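Local coordinates for protein nucleoside-diphosphate-sugar pyrophosphorylase (Vibrio cholerae, PDB 4EVW) that probably transfers a nucleotidyl group onto a sugar phosphate to make a nucleotide sugar, at residues V61-K66 with F75-L80; L93-L98 with E181-A186; P119-P124 with Y133-Q138. The protein carries 1 engineered substitution. All blocks are in the same frame, centred on the assembly; numbering follows the deposited sequence.

Contact 1: V61-K66 with F75-L80; sequences VFVREK and FYIAEL
Arg64 on helix 59-70 spreads its long side chain across Phe75 and Ile77 of strand 75-80. The short axes of the two segments run almost antiparallel, at 174°, with a closest approach of 9.5 Å. Followed outward, Arg64 begins with CB against the terminal methyl of Ile77, CB to CD1 3.7 Å. The next carbon leans on the aromatic ring, Arg64 CG lying 4.0 Å from Phe75 CZ. The chain then bends at chi3 (-71°), which turns the guanidinium over the side chains of Phe75 and Ile77. There Arg64 NE returns to Ile77 CD1 at 4.0 Å, while NH1 approaches Phe75 CE1 at 3.9 Å. Both hydrophobic atoms contact one face of the guanidinium, whose plane is tilted 34° from that of the ring. NH2 has a weak hydrogen bond to water 1, with the water oxygen in the guanidinium plane and 3.4 Å from Arg64 NH2. The same water donates a firmer bond to the carbonyl of Phe75, with its oxygen 2.9 Å from Phe75 O, so one water joins the arginine tip to the strand backbone. Deeper in, the branched side chain of Val63 slides past that of Ile77, CG1 to CD1 4.0 Å, and adds a purely apolar layer beneath the charged one. Arg64 is exposed, whereas Val63 is buried and also touches Phe51 and Val53. The contact closes the beta-alpha-beta crossover of strand 49-54, helix 59-70 and strand 75-80; strand 49-54 pairs parallel with 75-80, and helix 87-100 packs against Tyr76, Ala78 and Leu80.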
loop_
_atom_site.group_PDB
_atom_site.type_symbol
_atom_site.label_atom_id
_atom_site.label_comp_id
_atom_site.label_asym_id
_atom_site.label_seq_id
_atom_site.Cartn_x
_atom_site.Cartn_y
_atom_site.Cartn_z
ATOM N N VAL A 61 -1.147 -3.569 -19.893
ATOM C CA VAL A 61 -1.387 -2.589 -20.945
ATOM C C VAL A 61 -2.204 -1.414 -20.405
ATOM O O VAL A 61 -1.889 -0.253 -20.680
ATOM C CB VAL A 61 -2.125 -3.234 -22.145
ATOM C CG1 VAL A 61 -2.635 -2.158 -23.092
ATOM C CG2 VAL A 61 -1.176 -4.178 -22.884
ATOM N N PHE A 62 -3.244 -1.715 -19.630
ATOM C CA PHE A 62 -4.093 -0.681 -19.036
ATOM C C PHE A 62 -3.260 0.281 -18.176
ATOM O O PHE A 62 -3.352 1.505 -18.319
ATOM C CB PHE A 62 -5.187 -1.341 -18.181
ATOM C CG PHE A 62 -5.946 -0.381 -17.292
ATOM C CD1 PHE A 62 -7.055 0.315 -17.770
ATOM C CD2 PHE A 62 -5.559 -0.191 -15.969
ATOM C CE1 PHE A 62 -7.769 1.182 -16.935
ATOM C CE2 PHE A 62 -6.261 0.673 -15.128
ATOM C CZ PHE A 62 -7.369 1.361 -15.609
ATOM N N VAL A 63 -2.441 -0.279 -17.288
ATOM C CA VAL A 63 -1.602 0.531 -16.407
ATOM C C VAL A 63 -0.591 1.364 -17.182
ATOM O O VAL A 63 -0.404 2.545 -16.895
ATOM C CB VAL A 63 -0.847 -0.354 -15.385
ATOM C CG1 VAL A 63 0.148 0.486 -14.577
ATOM C CG2 VAL A 63 -1.847 -1.010 -14.456
ATOM N N ARG A 64 0.066 0.754 -18.161
ATOM C CA ARG A 64 1.046 1.491 -18.941
ATOM C C ARG A 64 0.386 2.677 -19.643
ATOM O O ARG A 64 0.923 3.786 -19.641
ATOM C CB ARG A 64 1.722 0.579 -19.963
ATOM C CG ARG A 64 2.855 1.273 -20.698
ATOM C CD ARG A 64 3.741 0.289 -21.441
ATOM N NE ARG A 64 4.567 -0.528 -20.551
ATOM C CZ ARG A 64 5.693 -0.119 -19.967
ATOM N NH1 ARG A 64 6.151 1.111 -20.166
ATOM N NH2 ARG A 64 6.373 -0.952 -19.190
ATOM N N GLU A 65 -0.782 2.451 -20.236
ATOM C CA GLU A 65 -1.489 3.528 -20.926
ATOM C C GLU A 65 -1.923 4.639 -19.973
ATOM O O GLU A 65 -1.725 5.822 -20.260
ATOM C CB GLU A 65 -2.717 2.983 -21.671
ATOM C CG GLU A 65 -2.385 2.227 -22.954
ATOM C CD GLU A 65 -3.631 1.744 -23.688
ATOM O OE1 GLU A 65 -4.749 2.111 -23.273
ATOM O OE2 GLU A 65 -3.494 0.999 -24.680
ATOM N N LYS A 66 -2.516 4.264 -18.842
ATOM C CA LYS A 66 -2.975 5.252 -17.870
ATOM C C LYS A 66 -1.818 6.022 -17.236
ATOM O O LYS A 66 -1.898 7.242 -17.078
ATOM C CB LYS A 66 -3.805 4.582 -16.771
ATOM C CG LYS A 66 -5.106 3.958 -17.259
ATOM C CD LYS A 66 -6.083 5.002 -17.778
ATOM C CE LYS A 66 -7.315 4.331 -18.372
ATOM N NZ LYS A 66 -8.408 5.294 -18.680
ATOM N N PHE A 75 8.214 5.031 -14.587
ATOM C CA PHE A 75 7.466 3.975 -13.941
ATOM C C PHE A 75 7.843 2.618 -14.484
ATOM O O PHE A 75 8.346 2.484 -15.606
ATOM C CB PHE A 75 5.953 4.230 -14.036
ATOM C CG PHE A 75 5.385 4.113 -15.425
ATOM C CD1 PHE A 75 4.927 2.890 -15.904
ATOM C CD2 PHE A 75 5.290 5.234 -16.248
ATOM C CE1 PHE A 75 4.378 2.784 -17.183
ATOM C CE2 PHE A 75 4.745 5.140 -17.528
ATOM C CZ PHE A 75 4.286 3.913 -17.996
ATOM N N TYR A 76 7.605 1.614 -13.654
ATOM C CA TYR A 76 7.926 0.244 -13.977
ATOM C C TYR A 76 6.703 -0.605 -13.718
ATOM O O TYR A 76 5.875 -0.292 -12.858
ATOM C CB TYR A 76 9.075 -0.233 -13.087
ATOM C CG TYR A 76 10.260 0.701 -13.073
ATOM C CD1 TYR A 76 11.209 0.674 -14.095
ATOM C CD2 TYR A 76 10.430 1.624 -12.042
ATOM C CE1 TYR A 76 12.299 1.544 -14.084
ATOM C CE2 TYR A 76 11.515 2.499 -12.023
ATOM C CZ TYR A 76 12.445 2.453 -13.046
ATOM O OH TYR A 76 13.520 3.315 -13.023
ATOM N N ILE A 77 6.583 -1.684 -14.473
ATOM C CA ILE A 77 5.463 -2.581 -14.294
ATOM C C ILE A 77 6.026 -3.972 -14.095
ATOM O O ILE A 77 6.834 -4.449 -14.894
ATOM C CB ILE A 77 4.529 -2.571 -15.517
ATOM C CG1 ILE A 77 3.896 -1.187 -15.665
ATOM C CG2 ILE A 77 3.449 -3.643 -15.359
ATOM C CD1 ILE A 77 3.010 -1.052 -16.886
ATOM N N ALA A 78 5.620 -4.606 -13.003
ATOM C CA ALA A 78 6.063 -5.954 -12.700
ATOM C C ALA A 78 4.809 -6.798 -12.832
ATOM O O ALA A 78 3.837 -6.600 -12.105
ATOM C CB ALA A 78 6.616 -6.026 -11.276
ATOM N N GLU A 79 4.817 -7.728 -13.774
ATOM C CA GLU A 79 3.646 -8.564 -13.983
ATOM C C GLU A 79 3.834 -9.928 -13.334
ATOM O O GLU A 79 4.765 -10.658 -13.669
ATOM C CB GLU A 79 3.378 -8.715 -15.483
ATOM C CG GLU A 79 2.098 -9.454 -15.809
ATOM C CD GLU A 79 1.889 -9.617 -17.303
ATOM O OE1 GLU A 79 0.849 -9.152 -17.811
ATOM O OE2 GLU A 79 2.766 -10.210 -17.967
ATOM N N LEU A 80 2.954 -10.258 -12.394
ATOM C CA LEU A 80 3.024 -11.529 -11.689
ATOM C C LEU A 80 2.102 -12.525 -12.387
ATOM O O LEU A 80 1.060 -12.145 -12.911
ATOM C CB LEU A 80 2.607 -11.330 -10.228
ATOM C CG LEU A 80 3.428 -10.265 -9.483
ATOM C CD1 LEU A 80 3.108 -10.311 -7.991
ATOM C CD2 LEU A 80 4.918 -10.512 -9.702
HETATM O O HOH W 1 8.984 0.520 -17.593
#

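Contact 2: L93-L98 with E181-A186; sequences LGLEEL and EDYLEA
Leu95 and Leu184 mark the closest backbone approach of the two helical segments, their CA atoms 8.9 Å apart, a spacing bridged by side chains alone. Both leucines point toward the opposite helix, and their side chains cross at a slant. Methyl meets methyl: Leu95 CD1 is 4.0 Å from Leu184 CD2. The two residues have matching shapes, each with CG anti to its own carbonyl carbon and beside its backbone N (chi1 -70° in Leu95 and -66° in Leu184), and each sends one branch into the gap. Leu95 CD1 has a second neighbour in the aromatic ring of Tyr183, which it approaches obliquely, 4.3 Å from CD2 of the tyrosine. Leu184 CD2 lies in the plane of the same ring, at its edge, 3.9 Å from Tyr183 CD2. Three carbons, one from each residue, thus form a compact triangle with no polar atom in it, and the two segments together bury 108 Å². The pairing joins two parts of the Rossmann-like alpha/beta fold expected of nucleotidyltransferases: helix 87-100 follows the parallel strand 75-80, whereas helix 180-191 follows strand 174-177, which runs antiparallel to its neighbours in the same mixed sheet. With CG of Tyr183 anti to the backbone N (chi1 174°), the ring slants toward the earlier turns of helix 87-100, and its hydroxyl is hydrogen-bonded to the carbonyl oxygen of Ala88, about two turns before Leu95. Phe177 meets the Tyr183 ring edge-to-face, and Leu208 of helix 208-214 touches it as well.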
loop_
_atom_site.group_PDB
_atom_site.type_symbol
_atom_site.label_atom_id
_atom_site.label_comp_id
_atom_site.label_asym_id
_atom_site.label_seq_id
_atom_site.Cartn_x
_atom_site.Cartn_y
_atom_site.Cartn_z
ATOM N N LEU A 93 7.649 -9.824 -4.481
ATOM C CA LEU A 93 7.788 -10.402 -5.817
ATOM C C LEU A 93 7.944 -9.304 -6.875
ATOM O O LEU A 93 8.650 -9.484 -7.871
ATOM C CB LEU A 93 6.585 -11.294 -6.139
ATOM C CG LEU A 93 6.494 -12.574 -5.303
ATOM C CD1 LEU A 93 5.273 -13.387 -5.733
ATOM C CD2 LEU A 93 7.767 -13.391 -5.482
ATOM N N GLY A 94 7.291 -8.167 -6.650
ATOM C CA GLY A 94 7.400 -7.051 -7.578
ATOM C C GLY A 94 8.798 -6.450 -7.570
ATOM O O GLY A 94 9.342 -6.095 -8.619
ATOM N N LEU A 95 9.389 -6.328 -6.385
ATOM C CA LEU A 95 10.735 -5.781 -6.271
ATOM C C LEU A 95 11.735 -6.751 -6.882
ATOM O O LEU A 95 12.738 -6.341 -7.465
ATOM C CB LEU A 95 11.086 -5.515 -4.807
ATOM C CG LEU A 95 10.309 -4.350 -4.188
ATOM C CD1 LEU A 95 10.554 -4.324 -2.693
ATOM C CD2 LEU A 95 10.748 -3.028 -4.837
ATOM N N GLU A 96 11.464 -8.044 -6.748
ATOM C CA GLU A 96 12.357 -9.032 -7.332
ATOM C C GLU A 96 12.261 -8.953 -8.857
ATOM O O GLU A 96 13.270 -9.051 -9.556
ATOM C CB GLU A 96 12.012 -10.429 -6.806
ATOM C CG GLU A 96 12.486 -10.631 -5.366
ATOM C CD GLU A 96 12.054 -11.960 -4.759
ATOM O OE1 GLU A 96 11.291 -12.704 -5.411
ATOM O OE2 GLU A 96 12.479 -12.252 -3.617
ATOM N N GLU A 97 11.051 -8.755 -9.373
ATOM C CA GLU A 97 10.854 -8.640 -10.820
ATOM C C GLU A 97 11.529 -7.365 -11.336
ATOM O O GLU A 97 12.106 -7.351 -12.427
ATOM C CB GLU A 97 9.359 -8.623 -11.151
ATOM C CG GLU A 97 9.002 -8.175 -12.575
ATOM C CD GLU A 97 9.662 -9.010 -13.666
ATOM O OE1 GLU A 97 10.036 -10.174 -13.397
ATOM O OE2 GLU A 97 9.789 -8.498 -14.800
ATOM N N LEU A 98 11.458 -6.293 -10.554
ATOM C CA LEU A 98 12.103 -5.047 -10.951
ATOM C C LEU A 98 13.604 -5.294 -11.126
ATOM O O LEU A 98 14.206 -4.846 -12.106
ATOM C CB LEU A 98 11.875 -3.963 -9.893
ATOM C CG LEU A 98 12.446 -2.585 -10.226
ATOM C CD1 LEU A 98 11.809 -2.062 -11.514
ATOM C CD2 LEU A 98 12.176 -1.636 -9.073
ATOM N N GLU A 181 15.895 -2.331 1.349
ATOM C CA GLU A 181 16.508 -3.473 2.019
ATOM C C GLU A 181 15.904 -3.802 3.381
ATOM O O GLU A 181 15.860 -4.974 3.767
ATOM C CB GLU A 181 18.028 -3.289 2.136
ATOM C CG GLU A 181 18.770 -3.613 0.836
ATOM C CD GLU A 181 18.318 -4.933 0.214
ATOM O OE1 GLU A 181 18.413 -5.981 0.889
ATOM O OE2 GLU A 181 17.864 -4.919 -0.951
ATOM N N ASP A 182 15.436 -2.788 4.107
ATOM C CA ASP A 182 14.814 -3.029 5.409
ATOM C C ASP A 182 13.473 -3.726 5.207
ATOM O O ASP A 182 13.092 -4.603 5.986
ATOM C CB ASP A 182 14.601 -1.721 6.179
ATOM C CG ASP A 182 15.904 -1.094 6.639
ATOM O OD1 ASP A 182 16.891 -1.834 6.832
ATOM O OD2 ASP A 182 15.935 0.140 6.820
ATOM N N TYR A 183 12.748 -3.328 4.167
ATOM C CA TYR A 183 11.476 -3.972 3.867
ATOM C C TYR A 183 11.720 -5.448 3.566
ATOM O O TYR A 183 11.050 -6.323 4.111
ATOM C CB TYR A 183 10.804 -3.353 2.636
ATOM C CG TYR A 183 9.560 -4.115 2.242
ATOM C CD1 TYR A 183 8.324 -3.805 2.811
ATOM C CD2 TYR A 183 9.630 -5.206 1.369
ATOM C CE1 TYR A 183 7.189 -4.567 2.531
ATOM C CE2 TYR A 183 8.502 -5.974 1.086
ATOM C CZ TYR A 183 7.287 -5.650 1.670
ATOM O OH TYR A 183 6.173 -6.418 1.425
ATOM N N LEU A 184 12.673 -5.723 2.679
ATOM C CA LEU A 184 12.951 -7.103 2.295
ATOM C C LEU A 184 13.452 -7.961 3.454
ATOM O O LEU A 184 13.124 -9.144 3.552
ATOM C CB LEU A 184 13.935 -7.141 1.120
ATOM C CG LEU A 184 13.369 -6.555 -0.183
ATOM C CD1 LEU A 184 14.451 -6.533 -1.250
ATOM C CD2 LEU A 184 12.171 -7.371 -0.656
ATOM N N GLU A 185 14.237 -7.366 4.344
ATOM C CA GLU A 185 14.737 -8.101 5.501
ATOM C C GLU A 185 13.587 -8.407 6.466
ATOM O O GLU A 185 13.504 -9.506 7.011
ATOM C CB GLU A 185 15.814 -7.289 6.212
ATOM C CG GLU A 185 16.440 -8.002 7.391
ATOM C CD GLU A 185 17.178 -9.271 6.997
ATOM O OE1 GLU A 185 17.457 -9.469 5.794
ATOM O OE2 GLU A 185 17.488 -10.071 7.907
ATOM N N ALA A 186 12.690 -7.445 6.673
ATOM C CA ALA A 186 11.551 -7.676 7.558
ATOM C C ALA A 186 10.673 -8.779 6.971
ATOM O O ALA A 186 10.152 -9.632 7.698
ATOM C CB ALA A 186 10.746 -6.404 7.723
#

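Contact 3: P119-P124 with Y133-Q138; sequences PNFVFP and YLEVFQ
The loop that leads from strand 116-117 to strand 132-138 folds over the latter strand, setting Phe121 and Pro124 against Tyr133 and Glu135. Tyr133 presents its hydroxyl end to the proline, whose ring it meets obliquely, with Pro124 CG 3.5 Å from Tyr133 CZ. Tyr133 reaches this spot with CG between its backbone N and carbonyl carbon (chi1 85°), which lifts the ring off the strand toward the loop. The same hydroxyl also lies at the edge of the Phe121 ring, in its plane, with Phe121 CZ 3.7 Å from Tyr133 OH. A second oxygen comes to that edge: Glu135 OE2 is 3.6 Å from Phe121 CE2, again in the ring plane, while the carboxylate is turned 63° from it. Both oxygens therefore face the C-H rim, which carries the slightly positive side of an aromatic ring. Within the loop, Phe121 CE1 stands 3.6 Å above the centre of one face of Phe123, and Phe123 CD1 comes within 4.2 Å of Tyr133 OH. The carboxylate of the buried Glu135 is held by two partners, a salt bridge from OE2 to Arg118 and a hydrogen bond between OE1 and Thr172 OG1; Arg118 would probably favour its charged form. Phe40 meets the ring of Phe121, and Leu174 touches Phe121, Tyr133 and Glu135. The strand beneath the loop pairs antiparallel with 169-172 and 174-177 and parallel with 219-223, a mixed sheet consistent with the alpha/beta architecture of sugar nucleotidyltransferases.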
loop_
_atom_site.group_PDB
_atom_site.type_symbol
_atom_site.label_atom_id
_atom_site.label_comp_id
_atom_site.label_asym_id
_atom_site.label_seq_id
_atom_site.Cartn_x
_atom_site.Cartn_y
_atom_site.Cartn_z
ATOM N N PRO A 119 -6.077 12.541 -1.666
ATOM C CA PRO A 119 -5.888 13.765 -2.450
ATOM C C PRO A 119 -4.756 14.677 -1.972
ATOM O O PRO A 119 -4.579 14.892 -0.772
ATOM C CB PRO A 119 -7.239 14.472 -2.337
ATOM C CG PRO A 119 -8.204 13.392 -1.980
ATOM C CD PRO A 119 -7.422 12.499 -1.061
ATOM N N ASN A 120 -4.001 15.213 -2.927
ATOM C CA ASN A 120 -2.920 16.150 -2.633
ATOM C C ASN A 120 -1.884 15.630 -1.641
ATOM O O ASN A 120 -1.413 16.369 -0.775
ATOM C CB ASN A 120 -3.518 17.463 -2.107
ATOM C CG ASN A 120 -4.649 17.984 -2.986
ATOM O OD1 ASN A 120 -4.541 17.996 -4.209
ATOM N ND2 ASN A 120 -5.738 18.424 -2.357
ATOM N N PHE A 121 -1.522 14.359 -1.761
ATOM C CA PHE A 121 -0.536 13.793 -0.856
ATOM C C PHE A 121 0.820 14.482 -0.986
ATOM O O PHE A 121 1.269 14.783 -2.088
ATOM C CB PHE A 121 -0.354 12.291 -1.131
ATOM C CG PHE A 121 0.743 11.650 -0.317
ATOM C CD1 PHE A 121 2.051 11.583 -0.801
ATOM C CD2 PHE A 121 0.471 11.136 0.946
ATOM C CE1 PHE A 121 3.069 11.012 -0.036
ATOM C CE2 PHE A 121 1.482 10.565 1.717
ATOM C CZ PHE A 121 2.783 10.502 1.227
ATOM N N VAL A 122 1.453 14.738 0.155
ATOM C CA VAL A 122 2.796 15.312 0.214
ATOM C C VAL A 122 3.454 14.566 1.371
ATOM O O VAL A 122 2.841 14.406 2.426
ATOM C CB VAL A 122 2.800 16.830 0.532
ATOM C CG1 VAL A 122 4.241 17.308 0.706
ATOM C CG2 VAL A 122 2.132 17.613 -0.596
ATOM N N PHE A 123 4.679 14.083 1.175
ATOM C CA PHE A 123 5.362 13.348 2.237
ATOM C C PHE A 123 5.503 14.217 3.475
ATOM O O PHE A 123 5.792 15.409 3.371
ATOM C CB PHE A 123 6.752 12.892 1.778
ATOM C CG PHE A 123 6.728 11.722 0.837
ATOM C CD1 PHE A 123 6.489 10.434 1.310
ATOM C CD2 PHE A 123 6.917 11.911 -0.528
ATOM C CE1 PHE A 123 6.437 9.350 0.437
ATOM C CE2 PHE A 123 6.867 10.833 -1.413
ATOM C CZ PHE A 123 6.626 9.552 -0.929
ATOM N N PRO A 124 5.283 13.635 4.666
ATOM C CA PRO A 124 5.402 14.402 5.908
ATOM C C PRO A 124 6.867 14.530 6.322
ATOM O O PRO A 124 7.716 13.760 5.880
ATOM C CB PRO A 124 4.577 13.584 6.895
ATOM C CG PRO A 124 4.833 12.182 6.446
ATOM C CD PRO A 124 4.784 12.272 4.927
ATOM N N TYR A 133 7.531 4.859 8.344
ATOM C CA TYR A 133 6.367 5.366 9.049
ATOM C C TYR A 133 5.084 4.857 8.433
ATOM O O TYR A 133 5.032 4.522 7.247
ATOM C CB TYR A 133 6.362 6.905 9.085
ATOM C CG TYR A 133 5.769 7.568 7.862
ATOM C CD1 TYR A 133 6.549 7.851 6.739
ATOM C CD2 TYR A 133 4.416 7.897 7.825
ATOM C CE1 TYR A 133 5.986 8.457 5.609
ATOM C CE2 TYR A 133 3.848 8.493 6.711
ATOM C CZ TYR A 133 4.632 8.769 5.608
ATOM O OH TYR A 133 4.053 9.367 4.513
ATOM N N LEU A 134 4.053 4.788 9.263
ATOM C CA LEU A 134 2.739 4.335 8.839
ATOM C C LEU A 134 1.817 5.528 8.914
ATOM O O LEU A 134 1.768 6.214 9.932
ATOM C CB LEU A 134 2.194 3.252 9.783
ATOM C CG LEU A 134 2.928 1.917 9.875
ATOM C CD1 LEU A 134 3.992 1.971 10.970
ATOM C CD2 LEU A 134 1.907 0.820 10.176
ATOM N N GLU A 135 1.094 5.785 7.835
ATOM C CA GLU A 135 0.146 6.885 7.832
ATOM C C GLU A 135 -1.093 6.336 8.523
ATOM O O GLU A 135 -1.541 5.228 8.215
ATOM C CB GLU A 135 -0.179 7.283 6.404
ATOM C CG GLU A 135 -1.078 8.488 6.282
ATOM C CD GLU A 135 -1.361 8.808 4.837
ATOM O OE1 GLU A 135 -2.116 8.043 4.201
ATOM O OE2 GLU A 135 -0.809 9.810 4.332
ATOM N N VAL A 136 -1.643 7.094 9.463
ATOM C CA VAL A 136 -2.811 6.627 10.197
ATOM C C VAL A 136 -3.904 7.681 10.334
ATOM O O VAL A 136 -3.668 8.871 10.122
ATOM C CB VAL A 136 -2.412 6.160 11.629
ATOM C CG1 VAL A 136 -1.460 4.970 11.551
ATOM C CG2 VAL A 136 -1.754 7.313 12.401
ATOM N N PHE A 137 -5.110 7.228 10.666
ATOM C CA PHE A 137 -6.228 8.129 10.899
ATOM C C PHE A 137 -6.978 7.593 12.114
ATOM O O PHE A 137 -6.794 6.441 12.517
ATOM C CB PHE A 137 -7.168 8.223 9.681
ATOM C CG PHE A 137 -8.000 6.997 9.449
ATOM C CD1 PHE A 137 -7.439 5.850 8.900
ATOM C CD2 PHE A 137 -9.351 6.990 9.779
ATOM C CE1 PHE A 137 -8.208 4.718 8.680
ATOM C CE2 PHE A 137 -10.131 5.860 9.563
ATOM C CZ PHE A 137 -9.558 4.722 9.013
ATOM N N GLN A 138 -7.806 8.442 12.708
ATOM C CA GLN A 138 -8.575 8.062 13.887
ATOM C C GLN A 138 -9.781 7.289 13.361
ATOM O O GLN A 138 -10.778 7.885 12.963
ATOM C CB GLN A 138 -9.023 9.328 14.621
ATOM C CG GLN A 138 -9.248 9.144 16.109
ATOM C CD GLN A 138 -7.953 9.148 16.902
ATOM O OE1 GLN A 138 -7.300 10.183 17.043
ATOM N NE2 GLN A 138 -7.574 7.986 17.420
#

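Contacts 1 and 2 are direct neighbours, their centres 18 Å apart, because strand 75-80 of the first leads into helix 87-100 of the second. Ala78 CB touches Glu97 CG at 3.5 Å, and Tyr76 CG touches Leu98 CD1 at 3.5 Å. The two helices lie on opposite faces of the strand, with Phe75 and Ile77 turned to helix 59-70 and Tyr76 and Ala78 to helix 87-100. Contact 3 stands apart: its centre is 25 Å from contact 1 and 22 Å from contact 2, with nearest atoms about 14 and 10 Å away. It reaches the same mixed sheet as contact 1 through strand 132-138. In sequence it falls between the two helices that contact 2 brings together.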